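Local coordinates for 24-sterol C-methyltransferase (Haloferax volcanii, PDB 6F5Z) that is a putative S-adenosylmethionine-dependent methyltransferase that forms a holoenzyme complex with the small methyltransferase activator Trm112, at the interface of chains A and B and the interface of chains A and C. Coordinates in Å, arbitrary orientation; residue numbers count along the deposited sequence, not the author numbering. Chains: chain A/B, 24-sterol C-methyltransferase; chain C, UPF0434 family protein.

Contact 1: the interface of chains A and B. Residues chain A 33, 35, 135, 137, 181, 222; chain B 180-183, 222.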
loop_
_atom_site.group_PDB
_atom_site.type_symbol
_atom_site.label_atom_id
_atom_site.label_comp_id
_atom_site.label_asym_id
_atom_site.label_seq_id
_atom_site.Cartn_x
_atom_site.Cartn_y
_atom_site.Cartn_z
ATOM N N ARG A 33 -2.655 -6.137 -5.255
ATOM C CA ARG A 33 -1.945 -5.830 -4.013
ATOM C C ARG A 33 -2.876 -5.509 -2.862
ATOM O O ARG A 33 -2.413 -5.348 -1.733
ATOM C CB ARG A 33 -0.896 -4.725 -4.223
ATOM C CG ARG A 33 -1.529 -3.347 -4.394
ATOM C CD ARG A 33 -0.506 -2.270 -4.781
ATOM N NE ARG A 33 -0.043 -2.455 -6.155
ATOM C CZ ARG A 33 0.804 -1.636 -6.778
ATOM N NH1 ARG A 33 1.276 -0.550 -6.156
ATOM N NH2 ARG A 33 1.209 -1.908 -8.019
ATOM N N PRO A 35 -5.186 -5.868 0.267
ATOM C CA PRO A 35 -5.124 -6.908 1.312
ATOM C C PRO A 35 -6.499 -7.465 1.664
ATOM O O PRO A 35 -6.882 -7.557 2.844
ATOM C CB PRO A 35 -4.487 -6.143 2.463
ATOM C CG PRO A 35 -5.087 -4.765 2.347
ATOM C CD PRO A 35 -5.138 -4.507 0.855
ATOM N N THR A 135 -9.120 -0.518 4.071
ATOM C CA THR A 135 -8.400 0.355 3.144
ATOM C C THR A 135 -9.270 0.993 2.105
ATOM O O THR A 135 -10.307 0.451 1.742
ATOM C CB THR A 135 -7.257 -0.405 2.385
ATOM O OG1 THR A 135 -7.809 -1.317 1.437
ATOM C CG2 THR A 135 -6.275 -1.110 3.312
ATOM N N TYR A 137 -8.520 2.133 -1.753
ATOM C CA TYR A 137 -7.614 2.115 -2.916
ATOM C C TYR A 137 -8.203 3.094 -3.903
ATOM O O TYR A 137 -9.252 2.807 -4.498
ATOM C CB TYR A 137 -7.510 0.702 -3.521
ATOM C CG TYR A 137 -6.395 -0.104 -2.883
ATOM C CD1 TYR A 137 -6.380 -0.342 -1.507
ATOM C CD2 TYR A 137 -5.333 -0.586 -3.643
ATOM C CE1 TYR A 137 -5.308 -1.005 -0.901
ATOM C CE2 TYR A 137 -4.269 -1.263 -3.050
ATOM C CZ TYR A 137 -4.242 -1.439 -1.682
ATOM O OH TYR A 137 -3.146 -2.090 -1.129
ATOM N N GLU A 181 0.469 4.144 1.251
ATOM C CA GLU A 181 1.176 3.899 0.006
ATOM C C GLU A 181 0.747 4.908 -1.001
ATOM O O GLU A 181 -0.422 5.273 -1.028
ATOM C CB GLU A 181 0.813 2.487 -0.554
ATOM C CG GLU A 181 1.387 2.269 -1.949
ATOM C CD GLU A 181 1.375 0.836 -2.402
ATOM O OE1 GLU A 181 1.701 -0.037 -1.570
ATOM O OE2 GLU A 181 1.099 0.600 -3.599
ATOM N N VAL A 222 -3.272 4.856 -1.264
ATOM C CA VAL A 222 -3.928 3.886 -0.379
ATOM C C VAL A 222 -4.127 4.523 0.976
ATOM O O VAL A 222 -3.155 4.964 1.588
ATOM C CB VAL A 222 -3.089 2.591 -0.238
ATOM C CG1 VAL A 222 -3.735 1.628 0.762
ATOM C CG2 VAL A 222 -2.888 1.916 -1.603
ATOM N N ALA B 180 -1.940 -2.941 4.885
ATOM C CA ALA B 180 -2.461 -2.033 3.851
ATOM C C ALA B 180 -2.283 -2.524 2.434
ATOM O O ALA B 180 -3.009 -2.077 1.538
ATOM C CB ALA B 180 -1.809 -0.662 3.983
ATOM N N GLU B 181 -1.286 -3.394 2.223
ATOM C CA GLU B 181 -0.943 -3.834 0.898
ATOM C C GLU B 181 -0.068 -5.049 1.032
ATOM O O GLU B 181 0.706 -5.154 1.996
ATOM C CB GLU B 181 -0.111 -2.707 0.225
ATOM C CG GLU B 181 0.096 -2.913 -1.252
ATOM C CD GLU B 181 1.518 -3.212 -1.679
ATOM O OE1 GLU B 181 1.897 -4.404 -1.698
ATOM O OE2 GLU B 181 2.239 -2.262 -2.051
ATOM N N GLN B 182 -0.171 -5.949 0.073
ATOM C CA GLN B 182 0.781 -7.058 0.026
ATOM C C GLN B 182 0.951 -7.434 -1.438
ATOM O O GLN B 182 -0.052 -7.569 -2.141
ATOM C CB GLN B 182 0.358 -8.229 0.884
ATOM C CG GLN B 182 1.487 -9.281 0.900
ATOM C CD GLN B 182 1.139 -10.469 1.755
ATOM O OE1 GLN B 182 0.137 -11.141 1.441
ATOM N NE2 GLN B 182 1.918 -10.740 2.821
ATOM N N ASP B 183 2.197 -7.538 -1.891
ATOM C CA ASP B 183 2.399 -7.762 -3.317
ATOM C C ASP B 183 3.684 -8.508 -3.604
ATOM O O ASP B 183 4.550 -8.655 -2.746
ATOM C CB ASP B 183 2.510 -6.361 -3.980
ATOM C CG ASP B 183 2.203 -6.257 -5.472
ATOM O OD1 ASP B 183 1.688 -7.253 -6.051
ATOM O OD2 ASP B 183 2.360 -5.133 -6.034
ATOM N N VAL B 222 2.976 -4.341 3.669
ATOM C CA VAL B 222 2.956 -2.984 4.245
ATOM C C VAL B 222 1.993 -2.954 5.425
ATOM O O VAL B 222 0.834 -3.362 5.256
ATOM C CB VAL B 222 2.506 -1.966 3.190
ATOM C CG1 VAL B 222 2.386 -0.547 3.770
ATOM C CG2 VAL B 222 3.495 -1.964 2.010
HETATM O O HOH W 1 0.881 -4.839 -8.258
#
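B:Gln182 and B:Ala180, on strand 178-185 of one copy, hydrogen-bond to A:Arg33 and A:Tyr137 of the other, in a patch of a two-fold symmetric interface. The main-chain N of B:Gln182 gives a hydrogen bond to O of A:Arg33, the last residue of helix 15-33, at 2.9 Å. Two residues earlier on the strand, the carbonyl O of B:Ala180 accepts from the phenol OH of A:Tyr137 at 2.7 Å, on a lone pair; tyrosine suits the place because its rigid ring, one face lying under CG2 of A:Val222, carries the hydroxyl out to the partner.

The charged contacts centre on A:Arg33, a flat cation whose several N-H groups serve two carboxylates at once. Its chain bends at chi3 (71°), and NH1 makes a salt-bridged hydrogen bond within chain A to OE2 of A:Glu181, in the guanidinium plane at 2.8 Å, which helps position the arginine. Across the interface, NE forms a longer salt bridge to OD2 of B:Asp183, 3.6 Å away. An alanine here would probably leave A:Glu181 and B:Asp183 without their positive partner and open a gap beside CG of B:Glu181.

Apolar contact comes from CG of A:Arg33, 3.6 Å from CG of B:Glu181, while A:Pro35 packs its ring against B:Ala180. The two Glu181 carboxylates are modelled implausibly close, so their pairing is doubtful. A bridging water sits 2.7 Å from OD2 of B:Asp183 and 3.0 Å from NH2 of A:Arg33.

Contact 2: the interface of chains A and C. Residues chain A 41, 64, 66, 99, 103-104; chain C 1, 5, 7-9.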
loop_
_atom_site.group_PDB
_atom_site.type_symbol
_atom_site.label_atom_id
_atom_site.label_comp_id
_atom_site.label_asym_id
_atom_site.label_seq_id
_atom_site.Cartn_x
_atom_site.Cartn_y
_atom_site.Cartn_z
ATOM N N THR A 41 -16.192 -7.660 2.848
ATOM C CA THR A 41 -17.208 -6.842 2.181
ATOM C C THR A 41 -16.455 -5.675 1.512
ATOM O O THR A 41 -15.696 -4.963 2.181
ATOM C CB THR A 41 -18.163 -6.261 3.215
ATOM O OG1 THR A 41 -18.913 -7.356 3.786
ATOM C CG2 THR A 41 -19.172 -5.280 2.594
ATOM N N ARG A 64 -18.969 -10.370 -0.054
ATOM C CA ARG A 64 -20.032 -9.458 -0.438
ATOM C C ARG A 64 -19.412 -8.315 -1.181
ATOM O O ARG A 64 -18.413 -7.778 -0.732
ATOM C CB ARG A 64 -20.703 -8.903 0.831
ATOM C CG ARG A 64 -21.203 -9.995 1.784
ATOM C CD ARG A 64 -22.285 -9.498 2.701
ATOM N NE ARG A 64 -21.857 -8.382 3.550
ATOM C CZ ARG A 64 -22.674 -7.766 4.390
ATOM N NH1 ARG A 64 -23.933 -8.162 4.508
ATOM N NH2 ARG A 64 -22.237 -6.762 5.129
ATOM N N PHE A 66 -20.461 -4.538 -3.333
ATOM C CA PHE A 66 -21.472 -3.539 -3.696
ATOM C C PHE A 66 -20.844 -2.655 -4.743
ATOM O O PHE A 66 -19.841 -2.003 -4.449
ATOM C CB PHE A 66 -21.852 -2.671 -2.505
ATOM C CG PHE A 66 -22.522 -3.440 -1.395
ATOM C CD1 PHE A 66 -21.772 -4.119 -0.453
ATOM C CD2 PHE A 66 -23.909 -3.431 -1.264
ATOM C CE1 PHE A 66 -22.390 -4.791 0.615
ATOM C CE2 PHE A 66 -24.526 -4.063 -0.175
ATOM C CZ PHE A 66 -23.774 -4.786 0.719
ATOM N N PHE A 99 -24.225 3.588 3.232
ATOM C CA PHE A 99 -23.746 2.486 4.074
ATOM C C PHE A 99 -23.554 2.943 5.509
ATOM O O PHE A 99 -23.161 4.102 5.761
ATOM C CB PHE A 99 -22.393 1.939 3.555
ATOM C CG PHE A 99 -22.490 1.422 2.152
ATOM C CD1 PHE A 99 -22.937 0.129 1.903
ATOM C CD2 PHE A 99 -22.142 2.218 1.079
ATOM C CE1 PHE A 99 -23.038 -0.341 0.604
ATOM C CE2 PHE A 99 -22.269 1.742 -0.231
ATOM C CZ PHE A 99 -22.755 0.481 -0.446
ATOM N N SER A 103 -18.876 -0.432 8.375
ATOM C CA SER A 103 -19.583 -1.611 7.873
ATOM C C SER A 103 -18.872 -2.287 6.707
ATOM O O SER A 103 -19.272 -3.384 6.298
ATOM C CB SER A 103 -20.983 -1.204 7.416
ATOM O OG SER A 103 -20.938 -0.257 6.361
ATOM N N VAL A 104 -17.827 -1.643 6.176
ATOM C CA VAL A 104 -17.175 -2.105 4.941
ATOM C C VAL A 104 -15.713 -2.432 5.201
ATOM O O VAL A 104 -15.059 -1.657 5.885
ATOM C CB VAL A 104 -17.348 -0.965 3.894
ATOM C CG1 VAL A 104 -16.529 -1.212 2.625
ATOM C CG2 VAL A 104 -18.836 -0.762 3.578
ATOM N N MET C 1 -31.195 -7.452 -5.385
ATOM C CA MET C 1 -30.123 -7.472 -4.377
ATOM C C MET C 1 -30.538 -8.436 -3.272
ATOM O O MET C 1 -31.690 -8.424 -2.850
ATOM C CB MET C 1 -29.902 -6.065 -3.784
ATOM C CG MET C 1 -28.876 -6.043 -2.642
ATOM S SD MET C 1 -28.602 -4.401 -1.911
ATOM C CE MET C 1 -27.580 -3.573 -3.232
ATOM N N LEU C 5 -27.647 -8.717 2.156
ATOM C CA LEU C 5 -26.664 -7.651 1.908
ATOM C C LEU C 5 -27.201 -6.301 2.348
ATOM O O LEU C 5 -26.443 -5.345 2.473
ATOM C CB LEU C 5 -26.304 -7.571 0.411
ATOM C CG LEU C 5 -25.142 -8.456 -0.095
ATOM C CD1 LEU C 5 -25.273 -9.902 0.348
ATOM C CD2 LEU C 5 -25.076 -8.411 -1.595
ATOM N N ASP C 7 -28.333 -5.387 5.222
ATOM C CA ASP C 7 -28.123 -5.118 6.633
ATOM C C ASP C 7 -27.247 -3.909 6.876
ATOM O O ASP C 7 -27.397 -3.283 7.932
ATOM C CB ASP C 7 -27.606 -6.359 7.375
ATOM C CG ASP C 7 -26.223 -6.859 6.967
ATOM O OD1 ASP C 7 -25.796 -6.570 5.839
ATOM O OD2 ASP C 7 -25.561 -7.525 7.797
ATOM N N ILE C 8 -26.370 -3.551 5.910
ATOM C CA ILE C 8 -25.483 -2.407 6.109
ATOM C C ILE C 8 -25.908 -1.179 5.335
ATOM O O ILE C 8 -25.176 -0.187 5.323
ATOM C CB ILE C 8 -24.009 -2.766 5.837
ATOM C CG1 ILE C 8 -23.789 -3.129 4.356
ATOM C CG2 ILE C 8 -23.539 -3.852 6.821
ATOM C CD1 ILE C 8 -22.296 -3.135 3.919
ATOM N N LEU C 9 -27.057 -1.234 4.650
ATOM C CA LEU C 9 -27.526 -0.063 3.938
ATOM C C LEU C 9 -28.225 0.899 4.886
ATOM O O LEU C 9 -28.819 0.471 5.877
ATOM C CB LEU C 9 -28.500 -0.459 2.823
ATOM C CG LEU C 9 -27.929 -1.349 1.703
ATOM C CD1 LEU C 9 -29.029 -1.683 0.685
ATOM C CD2 LEU C 9 -26.743 -0.659 0.971
#
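A:Phe99 and C:Leu9 pair as an antiparallel beta bridge, which lays the backbone leaving the 3-10 helix 3-8 of the activator against a loop of the methyltransferase and brings O of C:Ile8 to 3.3 Å from CA of A:Phe99.

From that helix C:Ile8 is inserted into chain A. Its CG1 lies between the backbone N and the carbonyl carbon (chi1 65°), and with chi2 extended this points CD1 deep into the surface, where it rests 3.7 Å from CE1 of A:Phe66 and also touches CD1 of A:Phe99 and, tip to tip, CG2 of A:Thr41. The other branch, CG2, meets CB of A:Ser103 at 3.7 Å, and the guanidinium of A:Arg64 also walls the pocket, its NH2 meeting CG2 tip to tip. A branched aliphatic residue suits this place because its two arms fill different parts of the pocket, while the small serine leaves room for one of them.

The two phenylalanines form the aromatic side of the pocket. The rim of A:Phe99 stands over a face of A:Phe66, and its CE1 also receives CD2 of C:Leu9. The ring of A:Phe66 presents its edge to C:Leu5, with carbonyl O in the ring plane and 3.2 Å from CZ; CB of the same leucine packs nearby.

A charged pair flanks the apolar core. A:Arg64 donates from NH1 to OD1 of C:Asp7 at 2.8 Å, a fairly straight salt bridge (162° at H) on the syn side but tilted out of the plane of a carboxylate turned nearly upright to the guanidinium (80°). Behind it, NE donates a hydrogen bond to OG1 of A:Thr41 at 3.1 Å, in the guanidinium plane, which helps fix the group's rotation. The side chains of A:Arg64 and C:Leu5 run past each other in opposite directions, CD touching CD1.

In the Rossmann-like fold expected of such methyltransferases, the site gathers the beginnings of strands 41-45 and 64-69 with the loop of A:Phe99 and A:Ser103 and the short strand at A:Val104.

Contact 1 and contact 2 lie about 21 Å apart, measured between the centres of their C-alpha atoms, and have no residue or secondary-structure element in common. Contact 1 draws on the end of helix 15-33 and on strands 134-140, 178-185 and 218-224, whereas contact 2 uses the starts of strands 41-45 and 64-69 with nearby loops. Chain A can therefore hold a second methyltransferase copy and an activator at once, as in the deposited assembly of two copies of each protein. The activator pairing is the holoenzyme interface; the methyltransferase pair may or may not persist in solution.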